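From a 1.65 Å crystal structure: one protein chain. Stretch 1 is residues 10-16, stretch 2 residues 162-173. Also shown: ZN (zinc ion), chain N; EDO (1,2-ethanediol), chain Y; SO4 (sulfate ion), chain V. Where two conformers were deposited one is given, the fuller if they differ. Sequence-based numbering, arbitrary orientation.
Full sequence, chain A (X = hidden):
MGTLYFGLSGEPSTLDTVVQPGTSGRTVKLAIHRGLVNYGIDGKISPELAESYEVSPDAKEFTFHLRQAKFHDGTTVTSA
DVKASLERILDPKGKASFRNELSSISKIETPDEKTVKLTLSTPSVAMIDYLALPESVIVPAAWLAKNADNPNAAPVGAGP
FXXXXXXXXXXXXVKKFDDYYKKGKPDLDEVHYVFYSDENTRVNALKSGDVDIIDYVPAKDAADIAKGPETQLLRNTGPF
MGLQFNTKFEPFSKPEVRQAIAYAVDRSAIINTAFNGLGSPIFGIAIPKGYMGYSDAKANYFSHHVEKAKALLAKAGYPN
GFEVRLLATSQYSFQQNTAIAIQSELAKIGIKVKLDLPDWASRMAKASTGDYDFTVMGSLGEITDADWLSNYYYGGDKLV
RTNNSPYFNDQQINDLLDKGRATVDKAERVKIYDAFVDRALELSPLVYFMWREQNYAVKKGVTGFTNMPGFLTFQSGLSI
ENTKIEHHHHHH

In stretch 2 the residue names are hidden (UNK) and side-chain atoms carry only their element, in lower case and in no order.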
# COMPACT_ATOMS: atom_id res chain seq x y z
N GLY A 10 -7.82 4.09 -11.89
CA GLY A 10 -7.99 2.84 -12.61
C GLY A 10 -9.18 2.03 -12.12
O GLY A 10 -9.74 2.30 -11.06
N GLU A 11 -9.48 0.98 -12.87
CA GLU A 11 -10.53 0.05 -12.49
C GLU A 11 -9.91 -1.05 -11.61
O GLU A 11 -8.92 -1.67 -12.03
CB GLU A 11 -11.16 -0.56 -13.75
CG GLU A 11 -12.19 -1.64 -13.47
CD GLU A 11 -13.07 -2.01 -14.66
OE1 GLU A 11 -14.20 -2.47 -14.43
OE2 GLU A 11 -12.63 -1.83 -15.82
N PRO A 12 -10.48 -1.35 -10.43
CA PRO A 12 -9.90 -2.43 -9.61
C PRO A 12 -9.93 -3.77 -10.35
O PRO A 12 -10.95 -4.14 -10.96
CB PRO A 12 -10.84 -2.49 -8.39
CG PRO A 12 -11.38 -1.06 -8.28
CD PRO A 12 -11.60 -0.68 -9.74
N SER A 13 -8.82 -4.50 -10.31
CA SER A 13 -8.74 -5.83 -10.93
C SER A 13 -9.62 -6.81 -10.13
O SER A 13 -10.17 -7.76 -10.70
CB SER A 13 -7.29 -6.32 -10.94
OG SER A 13 -6.81 -6.36 -9.61
N THR A 14 -9.79 -6.54 -8.82
CA THR A 14 -10.63 -7.33 -7.92
C THR A 14 -10.98 -6.56 -6.65
O THR A 14 -10.22 -5.67 -6.24
CB THR A 14 -9.98 -8.69 -7.55
OG1 THR A 14 -10.95 -9.46 -6.82
CG2 THR A 14 -8.69 -8.54 -6.73
N LEU A 15 -12.11 -6.91 -6.04
CA LEU A 15 -12.47 -6.36 -4.74
C LEU A 15 -12.27 -7.46 -3.66
O LEU A 15 -12.56 -7.22 -2.49
CB LEU A 15 -13.89 -5.81 -4.72
CG LEU A 15 -14.12 -4.55 -5.57
CD1 LEU A 15 -15.59 -4.11 -5.46
CD2 LEU A 15 -13.20 -3.40 -5.11
N ASP A 16 -11.75 -8.66 -4.07
CA ASP A 16 -11.46 -9.78 -3.15
C ASP A 16 -10.67 -9.17 -1.97
O ASP A 16 -9.64 -8.53 -2.17
CB ASP A 16 -10.69 -10.90 -3.87
CG ASP A 16 -10.37 -12.09 -3.00
OD1 ASP A 16 -10.23 -11.92 -1.78
OD2 ASP A 16 -10.20 -13.20 -3.55
N UNK A 162 -22.73 0.24 1.14
CA UNK A 162 -23.06 -1.10 0.63
C UNK A 162 -22.74 -1.11 -0.85
O UNK A 162 -22.99 -0.11 -1.53
c UNK A 162 -25.18 -1.23 2.13
c UNK A 162 -26.65 -1.68 2.14
n UNK A 162 -29.02 -1.10 1.76
c UNK A 162 -27.61 -0.67 1.55
c UNK A 162 -24.57 -1.39 0.75
N UNK A 163 -22.26 -2.24 -1.37
CA UNK A 163 -22.01 -2.37 -2.80
C UNK A 163 -23.36 -2.30 -3.53
O UNK A 163 -24.32 -2.98 -3.14
c UNK A 163 -21.34 -3.72 -3.07
c UNK A 163 -21.09 -4.03 -4.53
c UNK A 163 -19.67 -3.93 -6.51
c UNK A 163 -19.93 -3.59 -5.16
c UNK A 163 -21.99 -4.80 -5.26
c UNK A 163 -21.75 -5.12 -6.60
c UNK A 163 -20.59 -4.68 -7.22
N UNK A 164 -23.44 -1.48 -4.59
CA UNK A 164 -24.71 -1.39 -5.32
C UNK A 164 -24.60 -1.91 -6.75
O UNK A 164 -25.56 -2.50 -7.25
c UNK A 164 -25.26 0.02 -5.28
N UNK A 165 -23.43 -1.81 -7.35
CA UNK A 165 -23.23 -2.33 -8.71
C UNK A 165 -21.87 -1.99 -9.27
O UNK A 165 -21.20 -1.07 -8.78
N UNK A 166 -21.46 -2.74 -10.28
CA UNK A 166 -20.19 -2.51 -10.95
C UNK A 166 -20.45 -2.60 -12.46
O UNK A 166 -20.84 -3.66 -12.95
c UNK A 166 -17.28 -2.67 -12.05
c UNK A 166 -14.06 -5.04 -9.81
c UNK A 166 -14.18 -4.15 -10.87
c UNK A 166 -16.61 -4.08 -10.43
c UNK A 166 -16.44 -4.94 -9.33
c UNK A 166 -19.18 -3.56 -10.51
n UNK A 166 -15.91 -2.84 -12.17
c UNK A 166 -15.17 -5.42 -9.04
c UNK A 166 -15.48 -3.70 -11.19
c UNK A 166 -17.76 -3.44 -11.02
N UNK A 167 -20.30 -1.48 -13.17
CA UNK A 167 -20.41 -1.49 -14.63
C UNK A 167 -18.98 -1.61 -15.13
O UNK A 167 -18.20 -0.66 -15.00
o UNK A 167 -22.46 -0.25 -14.60
c UNK A 167 -21.12 -0.22 -15.11
c UNK A 167 -21.16 -0.13 -16.65
N UNK A 168 -18.63 -2.77 -15.72
CA UNK A 168 -17.26 -3.03 -16.21
C UNK A 168 -16.80 -1.92 -17.14
O UNK A 168 -17.55 -1.53 -18.04
n UNK A 168 -17.34 -7.70 -11.74
c UNK A 168 -16.67 -7.17 -12.76
n UNK A 168 -15.35 -7.10 -12.70
c UNK A 168 -17.15 -4.42 -16.90
n UNK A 168 -17.33 -6.72 -13.83
c UNK A 168 -17.66 -5.61 -16.04
c UNK A 168 -16.68 -6.13 -15.01
N UNK A 169 -15.59 -1.41 -16.88
CA UNK A 169 -14.99 -0.34 -17.67
C UNK A 169 -15.53 1.05 -17.38
O UNK A 169 -15.11 2.01 -18.02
N UNK A 170 -16.45 1.19 -16.40
CA UNK A 170 -17.01 2.51 -16.16
C UNK A 170 -17.01 2.93 -14.70
O UNK A 170 -16.41 3.95 -14.36
c UNK A 170 -19.12 3.94 -16.43
n UNK A 170 -21.30 7.74 -16.63
n UNK A 170 -19.59 6.89 -17.90
c UNK A 170 -20.37 4.23 -17.26
c UNK A 170 -18.43 2.63 -16.77
c UNK A 170 -20.65 6.69 -17.12
n UNK A 170 -21.04 5.46 -16.80
N UNK A 171 -17.74 2.19 -13.84
CA UNK A 171 -17.81 2.61 -12.43
C UNK A 171 -18.30 1.54 -11.47
O UNK A 171 -18.95 0.57 -11.88
c UNK A 171 -18.72 3.85 -12.28
o UNK A 171 -22.33 4.61 -12.41
o UNK A 171 -20.58 5.86 -11.92
c UNK A 171 -20.19 3.61 -12.61
c UNK A 171 -21.10 4.78 -12.29
N UNK A 172 -18.03 1.77 -10.19
CA UNK A 172 -18.61 1.00 -9.08
C UNK A 172 -19.45 2.01 -8.29
O UNK A 172 -18.95 3.09 -7.96
c UNK A 172 -17.53 0.36 -8.16
c UNK A 172 -15.46 -1.20 -8.31
c UNK A 172 -16.83 -0.82 -8.90
c UNK A 172 -18.15 -0.09 -6.81
N UNK A 173 -20.72 1.68 -8.02
CA UNK A 173 -21.59 2.53 -7.21
C UNK A 173 -21.81 1.89 -5.84
O UNK A 173 -22.01 0.68 -5.74
c UNK A 173 -22.92 2.84 -7.94
o UNK A 173 -22.66 3.34 -9.25
c UNK A 173 -23.80 3.83 -7.16
ZN ZN N . -22.71 6.68 -11.74
C1 EDO Y . -21.80 -4.87 -16.30
O1 EDO Y . -20.44 -4.89 -16.02
C2 EDO Y . -21.88 -4.07 -17.58
O2 EDO Y . -21.30 -4.83 -18.61
S SO4 V . -29.68 -0.55 5.12
O1 SO4 V . -29.12 0.61 4.37
O2 SO4 V . -31.19 -0.54 5.01
O3 SO4 V . -29.35 -0.48 6.56
O4 SO4 V . -29.18 -1.81 4.53

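Position 162 carries four carbons in a row ending in a nitrogen, out of reach of stretch 1. An unbranched chain tipped by nitrogen is lysine, K162; its NZ lies 2.9 Å from sulfate O4, a hydrogen bond.

Position 163 has one carbon leading to a ring of six carbons with no heteroatom, one of them near L15 CD1, which is phenylalanine. The closest pair is F163 CE1 to L15 CD1, 4.2 Å, an oblique apolar approach. Position 164 has a single carbon and no contact: A164. Position 165 has no side-chain atom: G165.

Position 166 shows one carbon, then fused five- and six-membered rings holding eight carbons and one nitrogen. The nitrogen meets E11 OE1, and ring carbons lie near P12 O and L15 CG; this indole is tryptophan. W166 NE1 donates to E11 OE1 at 2.9 Å with an N-H...acceptor angle of 151°. P12 O also lies at the ring edge, 3.2 Å from W166 CZ2, while L15 CG packs obliquely at 3.7 Å from W166 CZ3.

At 167, one carbon bears an oxygen and a carbon, and its CA-to-CB bond points away from stretch 1: T167. Position 168 has three carbons, a nitrogen, then a carbon with two more nitrogens; its CA-to-CB bond runs sideways, with CB near E11 OE1. The guanidinium makes it R168.

Position 169 has no side-chain atoms and phi of 77°, a positive value that favours glycine; its backbone N faces the E11 carboxylate. G169 N donates to E11 OE1 at 3.0 Å and 174°; a second, weak bond joins G169 N to E11 OE2 at 3.2 Å and 128°.

Position 170 repeats the three-carbon, guanidinium pattern, extended and directed away at CB: R170. Position 171 has three carbons, the third carrying two oxygens, a carboxylate on a two-methylene arm: glutamate. E171 OE1 and OE2 hold the zinc ion ZN at 2.3 and 2.2 Å, with one further ligand elsewhere in the structure.

Position 172 has four carbons forked at the first; the end of the two-carbon arm meets P12 CG and L15 CD1: isoleucine. I172 CD1 is 4.1 Å from both P12 CG and L15 CD1. Position 173 again has one carbon bearing an oxygen and a carbon, out of reach: T173.

The contact buries 337 Å² in total. E11 OE1 accepts from both an indole NH and a backbone NH. Beside this polar anchor, P12 and L15 pack against W166 and I172, and L15 also reaches F163. F163, W166 and I172 lie on strands 162-167 and 171-173, joined by backbone hydrogen bonds such as T167 N to E171 O (2.8 Å), and their CA-to-CB bonds all point toward stretch 1.

Stretch 2 (162-173) KFAGWTRGREIT
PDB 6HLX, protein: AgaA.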